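Local coordinates for BH1478 protein (Bacillus halodurans, PDB 2QUP) that is of unknown function but belongs to the DUF327 family and folds as a single, almost wholly helical chain built from four helices, at residues A[98-101]-A[102-106]; A[77-80]-A[81-84]; A[61-64]-A[65-69]; A[51-54]-A[55-58]. One frame throughout, in Å; residues are numbered along the deposited sequence. Where two conformers were deposited one is given.

Contact 1 (A[98-101]-A[102-106]); sequences RTKI and YKIVK
Tyr102 N donates to Arg98 O over 2.9 Å at an N-H...O angle of 174°, and the same i to i+4 pattern continues with Lys103 N on Thr99 O, Ile104 N on Lys100 O and Val105 N on Ile101 O, which marks regular alpha helix in its first turns. Arg98 and Tyr102 run side by side in the same direction. With chi1 at -64° the ring CG lies beside the backbone N of Tyr102, which brings one ring face over Arg98 O, 3.2 Å from CG. Farther out, the phenol OH stands near the guanidinium plane, at its edge, and takes a weak hydrogen bond from Arg98 NE at 3.4 Å. A leucine in place of Tyr102 would probably cost Arg98 NE its weak acceptor and leave the guanidinium freer to turn. On another flank Lys100 NZ comes within 4.2 Å of Lys103 NZ, a like-charge pair among exposed side chains. A water links Thr99 O to Lys106 NZ. Ile104 CD1 packs on Lys100 CG, while Ile101 touches Glu88 and Val105 touches Val81 of helix 63-88, and Ile104 touches helix 126-144. Polar side chains outward and branched apolar ones inward are the pattern of an amphipathic helix in a helical bundle.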
loop_
_atom_site.group_PDB
_atom_site.type_symbol
_atom_site.label_atom_id
_atom_site.label_comp_id
_atom_site.label_asym_id
_atom_site.label_seq_id
_atom_site.Cartn_x
_atom_site.Cartn_y
_atom_site.Cartn_z
ATOM N N ARG A 98 -12.516 -12.041 -0.437
ATOM C CA ARG A 98 -12.726 -10.674 0.052
ATOM C C ARG A 98 -12.335 -10.539 1.518
ATOM O O ARG A 98 -11.694 -9.563 1.913
ATOM C CB ARG A 98 -14.193 -10.291 -0.080
ATOM C CG ARG A 98 -14.621 -9.954 -1.497
ATOM C CD ARG A 98 -16.134 -9.954 -1.587
ATOM N NE ARG A 98 -16.722 -8.711 -1.089
ATOM C CZ ARG A 98 -17.975 -8.586 -0.652
ATOM N NH1 ARG A 98 -18.795 -9.630 -0.622
ATOM N NH2 ARG A 98 -18.410 -7.406 -0.236
ATOM N N THR A 99 -12.721 -11.529 2.314
ATOM C CA THR A 99 -12.306 -11.613 3.714
ATOM C C THR A 99 -10.811 -11.299 3.918
ATOM O O THR A 99 -10.485 -10.426 4.723
ATOM C CB THR A 99 -12.735 -12.945 4.353
ATOM O OG1 THR A 99 -14.158 -13.105 4.204
ATOM C CG2 THR A 99 -12.395 -12.992 5.843
ATOM N N LYS A 100 -9.931 -11.956 3.154
ATOM C CA LYS A 100 -8.474 -11.796 3.293
ATOM C C LYS A 100 -7.990 -10.387 2.941
ATOM O O LYS A 100 -7.212 -9.790 3.685
ATOM C CB LYS A 100 -7.726 -12.849 2.463
ATOM C CG LYS A 100 -6.212 -12.659 2.464
ATOM C CD LYS A 100 -5.457 -13.947 2.582
ATOM C CE LYS A 100 -4.208 -13.745 3.439
ATOM N NZ LYS A 100 -4.567 -13.592 4.871
ATOM N N ILE A 101 -8.484 -9.871 1.813
ATOM C CA ILE A 101 -8.174 -8.559 1.295
ATOM C C ILE A 101 -8.530 -7.517 2.338
ATOM O O ILE A 101 -7.711 -6.672 2.691
ATOM C CB ILE A 101 -8.993 -8.309 -0.010
ATOM C CG1 ILE A 101 -8.534 -9.271 -1.126
ATOM C CG2 ILE A 101 -8.895 -6.858 -0.478
ATOM C CD1 ILE A 101 -9.149 -8.975 -2.524
ATOM N N TYR A 102 -9.751 -7.614 2.854
ATOM C CA TYR A 102 -10.227 -6.733 3.917
ATOM C C TYR A 102 -9.418 -6.860 5.203
ATOM O O TYR A 102 -9.177 -5.851 5.865
ATOM C CB TYR A 102 -11.682 -7.012 4.238
ATOM C CG TYR A 102 -12.604 -6.706 3.088
ATOM C CD1 TYR A 102 -12.242 -5.801 2.091
ATOM C CD2 TYR A 102 -13.839 -7.321 2.997
ATOM C CE1 TYR A 102 -13.112 -5.517 1.017
ATOM C CE2 TYR A 102 -14.708 -7.033 1.922
ATOM C CZ TYR A 102 -14.324 -6.143 0.950
ATOM O OH TYR A 102 -15.188 -5.862 -0.109
ATOM N N LYS A 103 -8.999 -8.078 5.541
ATOM C CA LYS A 103 -8.184 -8.301 6.737
ATOM C C LYS A 103 -6.808 -7.625 6.632
ATOM O O LYS A 103 -6.225 -7.198 7.638
ATOM C CB LYS A 103 -8.000 -9.797 7.005
ATOM C CG LYS A 103 -7.236 -10.108 8.329
ATOM C CD LYS A 103 -6.346 -11.388 8.285
ATOM C CE LYS A 103 -5.138 -11.304 7.309
ATOM N NZ LYS A 103 -3.847 -10.784 7.886
ATOM N N ILE A 104 -6.282 -7.551 5.419
ATOM C CA ILE A 104 -4.998 -6.906 5.179
ATOM C C ILE A 104 -5.150 -5.390 5.319
ATOM O O ILE A 104 -4.374 -4.750 6.034
ATOM C CB ILE A 104 -4.421 -7.301 3.787
ATOM C CG1 ILE A 104 -3.992 -8.765 3.777
ATOM C CG2 ILE A 104 -3.223 -6.448 3.407
ATOM C CD1 ILE A 104 -3.961 -9.326 2.375
ATOM N N VAL A 105 -6.172 -4.832 4.670
ATOM C CA VAL A 105 -6.526 -3.420 4.823
ATOM C C VAL A 105 -6.727 -2.962 6.255
ATOM O O VAL A 105 -6.277 -1.873 6.638
ATOM C CB VAL A 105 -7.757 -3.043 4.005
ATOM C CG1 VAL A 105 -8.104 -1.568 4.217
ATOM C CG2 VAL A 105 -7.492 -3.319 2.562
ATOM N N LYS A 106 -7.389 -3.794 7.043
ATOM C CA LYS A 106 -7.539 -3.546 8.467
ATOM C C LYS A 106 -6.223 -3.574 9.242
ATOM O O LYS A 106 -6.024 -2.773 10.161
ATOM C CB LYS A 106 -8.626 -4.441 9.080
ATOM C CG LYS A 106 -10.059 -4.125 8.506
ATOM C CD LYS A 106 -11.233 -4.779 9.273
ATOM C CE LYS A 106 -11.105 -6.306 9.351
ATOM N NZ LYS A 106 -11.966 -7.029 8.370
HETATM O O HOH W 1 -11.966 -9.498 6.986
#

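Contact 2 (A[77-80]-A[81-84]); sequences VGDA and VELG
Val81 packs against Val77 one turn earlier, the two side chains lying alongside each other and pointing the same way, with Val81 CG2 4.1 Å from Val77 CG1. The same methyl of Val81 also sits 3.2 Å from Val77 O. Chi1 of 179° explains this: CG1 is anti to the backbone N, which leaves CG2 beside the N and so close to the oxygen that this N-H binds. That bond, Val81 N to Val77 O, is nearly straight at 171°. The last backbone bond is short, Gly84 N to Ala80 O at 2.7 Å, and a side chain on Gly84 would begin close to that oxygen, so the turn is compact here.

The other flank is looser. Glu82 N reaches Gly78 O only at 3.3 Å, and Gly78 puts no side chain on this exposed surface. Asp79 OD2 and Glu82 OE2 stay 4.4 Å apart, like charges that do not touch. One water donates to both, at 3.2 Å to Asp79 OD2 and more weakly to Glu82 OE2, and is likely to ease their repulsion.

Three helices surround this turn of helix 63-88: Val77, Ala80 and Val81 rest on Ile143 of helix 126-144, Val77 and Val81 also meet Val105 of helix 98-120, and Leu83 lies against Asp36, Ala39 and Leu43 of helix 27-60.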
loop_
_atom_site.group_PDB
_atom_site.type_symbol
_atom_site.label_atom_id
_atom_site.label_comp_id
_atom_site.label_asym_id
_atom_site.label_seq_id
_atom_site.Cartn_x
_atom_site.Cartn_y
_atom_site.Cartn_z
ATOM N N VAL A 77 -3.803 1.936 -1.063
ATOM C CA VAL A 77 -4.859 1.086 -0.538
ATOM C C VAL A 77 -6.133 1.148 -1.385
ATOM O O VAL A 77 -6.638 0.118 -1.806
ATOM C CB VAL A 77 -5.170 1.374 0.922
ATOM C CG1 VAL A 77 -6.391 0.557 1.401
ATOM C CG2 VAL A 77 -3.957 1.036 1.794
ATOM N N GLY A 78 -6.613 2.353 -1.655
ATOM C CA GLY A 78 -7.784 2.550 -2.522
ATOM C C GLY A 78 -7.634 1.820 -3.831
ATOM O O GLY A 78 -8.503 1.044 -4.213
ATOM N N ASP A 79 -6.513 2.053 -4.510
ATOM C CA ASP A 79 -6.289 1.498 -5.844
ATOM C C ASP A 79 -5.998 0.006 -5.843
ATOM O O ASP A 79 -6.365 -0.693 -6.778
ATOM C CB ASP A 79 -5.160 2.237 -6.557
ATOM C CG ASP A 79 -5.555 3.636 -6.988
ATOM O OD1 ASP A 79 -4.648 4.426 -7.315
ATOM O OD2 ASP A 79 -6.765 3.954 -6.999
ATOM N N ALA A 80 -5.318 -0.472 -4.803
ATOM C CA ALA A 80 -5.014 -1.883 -4.662
ATOM C C ALA A 80 -6.223 -2.750 -4.321
ATOM O O ALA A 80 -6.344 -3.858 -4.856
ATOM C CB ALA A 80 -3.920 -2.094 -3.643
ATOM N N VAL A 81 -7.098 -2.263 -3.435
ATOM C CA VAL A 81 -8.388 -2.938 -3.153
ATOM C C VAL A 81 -9.239 -3.057 -4.410
ATOM O O VAL A 81 -9.790 -4.111 -4.685
ATOM C CB VAL A 81 -9.221 -2.252 -2.029
ATOM C CG1 VAL A 81 -10.554 -2.990 -1.800
ATOM C CG2 VAL A 81 -8.475 -2.236 -0.725
ATOM N N GLU A 82 -9.325 -1.974 -5.174
ATOM C CA GLU A 82 -10.091 -1.964 -6.416
ATOM C C GLU A 82 -9.573 -2.986 -7.419
ATOM O O GLU A 82 -10.367 -3.730 -7.992
ATOM C CB GLU A 82 -10.098 -0.572 -7.035
ATOM C CG GLU A 82 -11.222 -0.362 -8.027
ATOM C CD GLU A 82 -10.942 0.761 -8.994
ATOM O OE1 GLU A 82 -11.808 1.025 -9.853
ATOM O OE2 GLU A 82 -9.859 1.381 -8.898
ATOM N N LEU A 83 -8.251 -3.040 -7.605
ATOM C CA LEU A 83 -7.621 -4.104 -8.393
ATOM C C LEU A 83 -7.804 -5.515 -7.814
ATOM O O LEU A 83 -8.202 -6.424 -8.539
ATOM C CB LEU A 83 -6.134 -3.811 -8.634
ATOM C CG LEU A 83 -5.374 -4.779 -9.548
ATOM C CD1 LEU A 83 -5.968 -4.807 -10.966
ATOM C CD2 LEU A 83 -3.885 -4.465 -9.578
ATOM N N GLY A 84 -7.507 -5.688 -6.525
ATOM C CA GLY A 84 -7.731 -6.949 -5.815
ATOM C C GLY A 84 -9.090 -7.607 -5.988
ATOM O O GLY A 84 -9.175 -8.805 -6.280
HETATM O O HOH W 2 -9.912 3.797 -6.537
#

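Contact 3 (A[61-64]-A[65-69]); sequences RTIE and ELRKY
Glu64 and Glu65 give the most surface to this contact, though both stay at the protein surface; they lie in the first turn of helix 63-88, just after the N-cap Thr62. The cap bond runs from Glu65 N to Thr62 OG1, 3.1 Å long with an N-H...O angle of 142°. Thr62 has chi1 at 60°, which holds OG1 between its own backbone N and carbonyl carbon and places it near Glu65 N. Glu65 lies alongside Thr62, its CG 3.3 Å from OG1, and a bend at chi2 brings its carboxylate back over the helix start. There it runs beside the carboxylate of Glu64, the two planes 46° apart and Glu64 OE2 3.6 Å from Glu65 OE1. These like charges share a water that donates to both oxygens and accepts from Thr62 OG1; together with the helix N-terminus it would be expected to make the pairing tolerable. The other carboxylate oxygen, Glu65 OE2, is hydrogen-bonded to Gln53 NE2 of helix 27-60. With an alanine here the amide of Gln53 is likely to lose its mate and the water one acceptor. One turn on, Arg67 N binds Ile63 O at 2.8 Å, and Leu66 touches Leu57 and Leu115 of two other helices. Arg67 itself folds back, a bend at its chi3 laying one guanidinium face over Glu64 CA, with NH1 3.5 Å from that carbon.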
loop_
_atom_site.group_PDB
_atom_site.type_symbol
_atom_site.label_atom_id
_atom_site.label_comp_id
_atom_site.label_asym_id
_atom_site.label_seq_id
_atom_site.Cartn_x
_atom_site.Cartn_y
_atom_site.Cartn_z
ATOM N N ARG A 61 11.652 12.222 10.175
ATOM C CA ARG A 61 10.781 11.874 11.341
ATOM C C ARG A 61 9.926 13.082 11.775
ATOM O O ARG A 61 9.710 13.319 12.912
ATOM C CB ARG A 61 11.543 11.220 12.508
ATOM C CG ARG A 61 12.394 10.020 12.100
ATOM C CD ARG A 61 13.474 9.699 13.117
ATOM N NE ARG A 61 14.507 10.736 13.204
ATOM C CZ ARG A 61 15.703 10.682 12.615
ATOM N NH1 ARG A 61 16.564 11.677 12.774
ATOM N NH2 ARG A 61 16.044 9.652 11.848
ATOM N N THR A 62 9.412 13.790 10.800
ATOM C CA THR A 62 8.584 14.935 11.073
ATOM C C THR A 62 7.141 14.551 10.753
ATOM O O THR A 62 6.897 13.619 9.984
ATOM C CB THR A 62 9.014 16.142 10.204
ATOM O OG1 THR A 62 8.879 15.800 8.826
ATOM C CG2 THR A 62 10.465 16.556 10.472
ATOM N N ILE A 63 6.190 15.287 11.320
ATOM C CA ILE A 63 4.769 15.116 10.983
ATOM C C ILE A 63 4.499 15.543 9.537
ATOM O O ILE A 63 3.610 14.998 8.871
ATOM C CB ILE A 63 3.845 15.883 11.982
ATOM C CG1 ILE A 63 3.947 15.253 13.366
ATOM C CG2 ILE A 63 2.383 15.857 11.554
ATOM C CD1 ILE A 63 3.926 16.271 14.466
ATOM N N GLU A 64 5.294 16.486 9.039
ATOM C CA GLU A 64 5.226 16.862 7.646
ATOM C C GLU A 64 5.543 15.686 6.714
ATOM O O GLU A 64 4.933 15.537 5.656
ATOM C CB GLU A 64 6.168 18.021 7.382
ATOM C CG GLU A 64 6.194 18.499 5.907
ATOM C CD GLU A 64 7.430 19.345 5.591
ATOM O OE1 GLU A 64 7.475 19.958 4.496
ATOM O OE2 GLU A 64 8.361 19.386 6.437
ATOM N N GLU A 65 6.500 14.847 7.095
ATOM C CA GLU A 65 6.853 13.713 6.240
ATOM C C GLU A 65 5.874 12.553 6.431
ATOM O O GLU A 65 5.571 11.842 5.478
ATOM C CB GLU A 65 8.338 13.272 6.390
ATOM C CG GLU A 65 9.434 14.346 5.958
ATOM C CD GLU A 65 9.079 15.172 4.697
ATOM O OE1 GLU A 65 9.331 16.392 4.678
ATOM O OE2 GLU A 65 8.581 14.591 3.722
ATOM N N LEU A 66 5.374 12.395 7.660
ATOM C CA LEU A 66 4.249 11.508 7.971
ATOM C C LEU A 66 2.996 11.822 7.137
ATOM O O LEU A 66 2.415 10.940 6.506
ATOM C CB LEU A 66 3.943 11.525 9.475
ATOM C CG LEU A 66 2.956 10.473 9.994
ATOM C CD1 LEU A 66 3.481 9.028 9.943
ATOM C CD2 LEU A 66 2.508 10.813 11.379
ATOM N N ARG A 67 2.607 13.078 7.113
ATOM C CA ARG A 67 1.475 13.502 6.306
ATOM C C ARG A 67 1.629 13.019 4.857
ATOM O O ARG A 67 0.714 12.387 4.316
ATOM C CB ARG A 67 1.325 15.027 6.348
ATOM C CG ARG A 67 0.419 15.577 7.460
ATOM C CD ARG A 67 0.677 17.076 7.786
ATOM N NE ARG A 67 1.053 17.878 6.618
ATOM C CZ ARG A 67 1.969 18.848 6.621
ATOM N NH1 ARG A 67 2.619 19.177 7.729
ATOM N NH2 ARG A 67 2.229 19.508 5.503
ATOM N N LYS A 68 2.782 13.292 4.243
ATOM C CA LYS A 68 3.012 12.925 2.844
ATOM C C LYS A 68 3.016 11.400 2.646
ATOM O O LYS A 68 2.470 10.902 1.673
ATOM C CB LYS A 68 4.288 13.578 2.290
ATOM C CG LYS A 68 4.630 13.141 0.868
ATOM C CD LYS A 68 5.364 14.186 0.044
ATOM C CE LYS A 68 5.600 13.669 -1.369
ATOM N NZ LYS A 68 4.336 13.161 -1.963
ATOM N N TYR A 69 3.603 10.678 3.592
ATOM C CA TYR A 69 3.635 9.204 3.603
ATOM C C TYR A 69 2.236 8.577 3.611
ATOM O O TYR A 69 1.892 7.767 2.740
ATOM C CB TYR A 69 4.396 8.717 4.852
ATOM C CG TYR A 69 4.509 7.209 4.913
ATOM C CD1 TYR A 69 5.331 6.521 4.024
ATOM C CD2 TYR A 69 3.774 6.467 5.839
ATOM C CE1 TYR A 69 5.434 5.135 4.064
ATOM C CE2 TYR A 69 3.860 5.077 5.877
ATOM C CZ TYR A 69 4.700 4.424 4.993
ATOM O OH TYR A 69 4.796 3.058 5.034
HETATM O O HOH W 3 9.981 17.407 7.173
#

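Contact 4 (A[51-54]-A[55-58]); sequences DDQG and KLLS
Gln53 and Leu56 meet at a slant, the amide of one against the branched end of the other: Gln53 OE1 lies 3.8 Å from Leu56 CD2, and Gln53 NE2 is 4.1 Å from Leu56 CB. The CG of Gln53 points away from the backbone N, and the chain then bends at chi2 (47°), a kink that brings the amide alongside Leu56. The leucine therefore flanks an amide whose rotation is limited by a partner on another helix, its NE2 being held by Glu65 of helix 63-88.

Beneath these side chains the backbone is continuous alpha helix, the C-terminal part of helix 27-60, with Lys55 N on Asp51 O, Leu56 N on Asp52 O, Leu57 N on Gln53 O and Ser58 N on Gly54 O. The bond from Leu56 N to Asp52 O is nearly straight, 3.0 Å at 169°. Leu57 N approaches Gln53 O from above the carbonyl plane, 36° out of it.

Gly54 is buried at the middle of the turn and contributes only backbone. On the adjoining flank Lys55 CB lies 3.4 Å from Asp51 O, but the rest of the lysine chain leads outward, bent at chi2 and chi3. Asp51 OD2 forms a salt bridge with Lys137 NZ of helix 126-144. On that same helix, Leu130 is touched by both Lys55 and Ser58. In one of two conformers of Ser58 the hydroxyl OG lies 2.5 Å from Lys55 O, a distance so short that the detail is doubtful.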
loop_
_atom_site.group_PDB
_atom_site.type_symbol
_atom_site.label_atom_id
_atom_site.label_comp_id
_atom_site.label_asym_id
_atom_site.label_seq_id
_atom_site.Cartn_x
_atom_site.Cartn_y
_atom_site.Cartn_z
ATOM N N ASP A 51 8.064 4.041 -1.274
ATOM C CA ASP A 51 9.399 3.625 -0.795
ATOM C C ASP A 51 10.297 4.817 -0.464
ATOM O O ASP A 51 10.982 4.837 0.560
ATOM C CB ASP A 51 10.113 2.790 -1.859
ATOM C CG ASP A 51 9.675 1.357 -1.863
ATOM O OD1 ASP A 51 9.224 0.860 -0.812
ATOM O OD2 ASP A 51 9.790 0.722 -2.929
ATOM N N ASP A 52 10.297 5.801 -1.355
ATOM C CA ASP A 52 11.129 6.999 -1.201
ATOM C C ASP A 52 10.666 7.872 -0.032
ATOM O O ASP A 52 11.483 8.461 0.696
ATOM C CB ASP A 52 11.077 7.844 -2.480
ATOM C CG ASP A 52 11.883 7.253 -3.604
ATOM O OD1 ASP A 52 12.846 6.508 -3.317
ATOM O OD2 ASP A 52 11.546 7.544 -4.778
ATOM N N GLN A 53 9.348 7.958 0.138
ATOM C CA GLN A 53 8.784 8.791 1.175
ATOM C C GLN A 53 8.927 8.088 2.532
ATOM O O GLN A 53 8.987 8.731 3.561
ATOM C CB GLN A 53 7.316 9.108 0.845
ATOM C CG GLN A 53 6.637 10.113 1.780
ATOM C CD GLN A 53 7.457 11.362 2.068
ATOM O OE1 GLN A 53 7.872 12.067 1.157
ATOM N NE2 GLN A 53 7.659 11.656 3.345
ATOM N N GLY A 54 8.994 6.767 2.518
ATOM C CA GLY A 54 8.994 6.015 3.765
ATOM C C GLY A 54 10.389 6.105 4.322
ATOM O O GLY A 54 10.590 6.245 5.525
ATOM N N LYS A 55 11.351 5.996 3.411
ATOM C CA LYS A 55 12.736 6.301 3.675
ATOM C C LYS A 55 12.994 7.720 4.178
ATOM O O LYS A 55 13.629 7.890 5.228
ATOM C CB LYS A 55 13.588 5.973 2.450
ATOM C CG LYS A 55 15.034 6.427 2.567
ATOM C CD LYS A 55 15.957 5.245 2.701
ATOM C CE LYS A 55 16.241 4.918 4.150
ATOM N NZ LYS A 55 16.975 3.619 4.248
ATOM N N LEU A 56 12.507 8.735 3.451
ATOM C CA LEU A 56 12.547 10.135 3.926
ATOM C C LEU A 56 12.020 10.286 5.330
ATOM O O LEU A 56 12.663 10.937 6.146
ATOM C CB LEU A 56 11.726 11.064 3.014
ATOM C CG LEU A 56 11.941 12.563 3.182
ATOM C CD1 LEU A 56 13.420 12.867 3.302
ATOM C CD2 LEU A 56 11.351 13.311 1.978
ATOM N N LEU A 57 10.859 9.675 5.605
ATOM C CA LEU A 57 10.216 9.772 6.917
ATOM C C LEU A 57 11.078 9.128 7.963
ATOM O O LEU A 57 11.165 9.649 9.050
ATOM C CB LEU A 57 8.830 9.114 6.950
ATOM C CG LEU A 57 8.209 8.778 8.326
ATOM C CD1 LEU A 57 7.936 10.019 9.181
ATOM C CD2 LEU A 57 6.939 7.956 8.150
ATOM N N SER A 58 11.714 8.011 7.638
ATOM C CA SER A 58 12.624 7.340 8.577
ATOM C C SER A 58 13.842 8.212 8.942
ATOM O O SER A 58 14.376 8.138 10.075
ATOM C CB SER A 58 13.083 6.017 7.979
ATOM O OG SER A 58 14.150 6.233 7.078
#

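How the contacts relate
Along the chain the order is contact 4, contact 3, contact 2, contact 1, on helices 27-60, 63-88, 63-88 and 98-120. They gather in two pairs on opposite sides of the chain's centre. Contacts 3 and 4 have centres 9 Å apart and touch through Glu65 OE2 and Gln53 NE2, 3.1 Å apart; contact 4 ends just before, and contact 3 includes, the short connection between helices 27-60 and 63-88. Contacts 1 and 2, centres 11 Å apart, meet with Val105 CG2 3.6 Å from Val81 CG2. Contacts 2 and 3 share helix 63-88 yet stand 23 Å apart between centres. That helix thus joins both ends of the bundle, with a probable hydrogen bond and packing at one and apolar packing at the other.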